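Long-range contact in telomerase reverse transcriptase (Takifugu rubripes, PDB 4LMO), which copies a template within the telomerase RNA to add telomeric repeats to chromosome ends, here represented by its RNA-binding domain: residues W180-K185 with S195-I200. Residues are numbered along the deposited sequence; the frame is centred on the assembly and turned at random.
Sequences WLKISK and SYRTQI
Lys-182 NZ is gripped twice, by a salt bridge to Asp-179 OD1 and a hydrogen bond to the backbone O of Asn-176, both just upstream in the same loop. The lysine chain, extended beyond CG, runs obliquely across the guanidinium of Arg-197, its CG over the centre of one face and 3.6 Å from Arg-197 CZ. This brings like charges together, with Lys-182 NZ 4.5 Å from Arg-197 NH2, and the repulsion is probably eased by Asp-179 and by Asn-176 OD1, which accepts a hydrogen bond from that NH2. Bends at chi2 (131°) and chi3 (85°) carry the arginine from helix 191-220 to the loop, and its CG packs 3.7 Å from Leu-181 CB. An alanine in place of Arg-197 would probably loosen the loop against the helix, losing both the guanidinium under Lys-182 and the bond to Asn-176. One turn on, Ile-200 CG2 meets Leu-181 CD2 at 3.6 Å; Leu-181 CD2 also lies over one face of the Trp-180 ring, offset toward its rim, and the ring NE1 is bonded to Leu-138 O. The contact thus folds a loop back on the helix that follows it, within the telomerase RNA-binding domain; the loop, but not Arg-197 or Ile-200, belongs to a region that probably interacts with the RNA template.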
loop_
_atom_site.group_PDB
_atom_site.type_symbol
_atom_site.label_atom_id
_atom_site.label_comp_id
_atom_site.label_asym_id
_atom_site.label_seq_id
_atom_site.Cartn_x
_atom_site.Cartn_y
_atom_site.Cartn_z
ATOM N N TRP A 180 -6.908 10.307 17.706
ATOM C CA TRP A 180 -5.462 10.071 17.686
ATOM C C TRP A 180 -4.655 11.240 17.175
ATOM O O TRP A 180 -3.428 11.248 17.293
ATOM C CB TRP A 180 -5.137 8.806 16.898
ATOM C CG TRP A 180 -5.420 8.901 15.416
ATOM C CD1 TRP A 180 -6.616 8.630 14.760
ATOM C CD2 TRP A 180 -4.484 9.288 14.351
ATOM N NE1 TRP A 180 -6.489 8.818 13.409
ATOM C CE2 TRP A 180 -5.240 9.212 13.095
ATOM C CE3 TRP A 180 -3.148 9.678 14.312
ATOM C CZ2 TRP A 180 -4.662 9.515 11.870
ATOM C CZ3 TRP A 180 -2.576 9.980 13.069
ATOM C CH2 TRP A 180 -3.316 9.899 11.880
ATOM N N LEU A 181 -5.341 12.231 16.607
ATOM C CA LEU A 181 -4.702 13.453 16.124
ATOM C C LEU A 181 -4.531 14.481 17.239
ATOM O O LEU A 181 -3.729 15.412 17.118
ATOM C CB LEU A 181 -5.538 14.087 15.006
ATOM C CG LEU A 181 -5.767 13.360 13.679
ATOM C CD1 LEU A 181 -6.804 14.106 12.852
ATOM C CD2 LEU A 181 -4.469 13.216 12.900
ATOM N N LYS A 182 -5.285 14.300 18.320
ATOM C CA LYS A 182 -5.456 15.330 19.344
ATOM C C LYS A 182 -4.508 15.195 20.533
ATOM O O LYS A 182 -4.094 14.093 20.891
ATOM C CB LYS A 182 -6.900 15.322 19.858
ATOM C CG LYS A 182 -7.966 15.340 18.775
ATOM C CD LYS A 182 -9.342 15.081 19.364
ATOM C CE LYS A 182 -10.403 15.046 18.278
ATOM N NZ LYS A 182 -11.681 14.451 18.757
ATOM N N ILE A 183 -4.181 16.334 21.138
ATOM C CA ILE A 183 -3.490 16.373 22.430
ATOM C C ILE A 183 -4.415 16.844 23.554
ATOM O O ILE A 183 -4.033 16.836 24.726
ATOM C CB ILE A 183 -2.221 17.262 22.405
ATOM C CG1 ILE A 183 -2.406 18.495 21.507
ATOM C CG2 ILE A 183 -1.012 16.450 21.971
ATOM C CD1 ILE A 183 -2.963 19.713 22.218
ATOM N N SER A 184 -5.629 17.247 23.189
ATOM C CA SER A 184 -6.585 17.795 24.146
ATOM C C SER A 184 -8.015 17.683 23.634
ATOM O O SER A 184 -8.288 17.953 22.463
ATOM C CB SER A 184 -6.255 19.263 24.440
ATOM O OG SER A 184 -7.004 19.748 25.540
ATOM N N LYS A 185 -8.922 17.280 24.518
ATOM C CA LYS A 185 -10.353 17.275 24.215
ATOM C C LYS A 185 -11.101 18.372 24.974
ATOM O O LYS A 185 -12.306 18.558 24.782
ATOM C CB LYS A 185 -10.973 15.905 24.503
ATOM C CG LYS A 185 -11.179 15.049 23.264
ATOM C CD LYS A 185 -11.908 13.761 23.602
ATOM C CE LYS A 185 -12.661 13.209 22.402
ATOM N NZ LYS A 185 -13.918 13.963 22.131
ATOM N N SER A 195 -6.393 23.205 11.634
ATOM C CA SER A 195 -5.509 23.211 10.468
ATOM C C SER A 195 -4.355 22.215 10.614
ATOM O O SER A 195 -3.980 21.545 9.650
ATOM C CB SER A 195 -4.970 24.625 10.228
ATOM O OG SER A 195 -3.893 24.628 9.306
ATOM N N TYR A 196 -3.802 22.127 11.818
ATOM C CA TYR A 196 -2.710 21.202 12.104
ATOM C C TYR A 196 -3.199 19.754 12.182
ATOM O O TYR A 196 -2.494 18.833 11.763
ATOM C CB TYR A 196 -1.992 21.606 13.393
ATOM C CG TYR A 196 -0.689 20.878 13.639
ATOM C CD1 TYR A 196 0.325 20.872 12.677
ATOM C CD2 TYR A 196 -0.458 20.215 14.845
ATOM C CE1 TYR A 196 1.523 20.209 12.904
ATOM C CE2 TYR A 196 0.737 19.553 15.080
ATOM C CZ TYR A 196 1.721 19.551 14.109
ATOM O OH TYR A 196 2.906 18.895 14.346
ATOM N N ARG A 197 -4.403 19.567 12.719
ATOM C CA ARG A 197 -5.062 18.259 12.732
ATOM C C ARG A 197 -5.356 17.774 11.308
ATOM O O ARG A 197 -5.137 16.602 10.990
ATOM C CB ARG A 197 -6.329 18.298 13.601
ATOM C CG ARG A 197 -6.125 17.696 14.986
ATOM C CD ARG A 197 -6.630 18.573 16.127
ATOM N NE ARG A 197 -8.054 18.409 16.418
ATOM C CZ ARG A 197 -8.619 18.641 17.604
ATOM N NH1 ARG A 197 -7.887 19.030 18.641
ATOM N NH2 ARG A 197 -9.924 18.465 17.758
ATOM N N THR A 198 -5.816 18.692 10.456
ATOM C CA THR A 198 -6.078 18.414 9.040
ATOM C C THR A 198 -4.783 18.055 8.294
ATOM O O THR A 198 -4.768 17.140 7.464
ATOM C CB THR A 198 -6.768 19.618 8.352
ATOM O OG1 THR A 198 -7.869 20.069 9.151
ATOM C CG2 THR A 198 -7.284 19.244 6.971
ATOM N N GLN A 199 -3.711 18.782 8.605
ATOM C CA GLN A 199 -2.385 18.558 8.026
ATOM C C GLN A 199 -1.863 17.142 8.310
ATOM O O GLN A 199 -1.394 16.456 7.397
ATOM C CB GLN A 199 -1.409 19.616 8.557
ATOM C CG GLN A 199 0.013 19.532 8.018
ATOM C CD GLN A 199 0.916 20.602 8.608
ATOM O OE1 GLN A 199 0.668 21.799 8.446
ATOM N NE2 GLN A 199 1.973 20.175 9.295
ATOM N N ILE A 200 -1.955 16.715 9.570
ATOM C CA ILE A 200 -1.493 15.383 9.972
ATOM C C ILE A 200 -2.325 14.291 9.297
ATOM O O ILE A 200 -1.770 13.348 8.728
ATOM C CB ILE A 200 -1.508 15.191 11.510
ATOM C CG1 ILE A 200 -0.605 16.216 12.198
ATOM C CG2 ILE A 200 -1.046 13.789 11.882
ATOM C CD1 ILE A 200 -0.886 16.391 13.675
#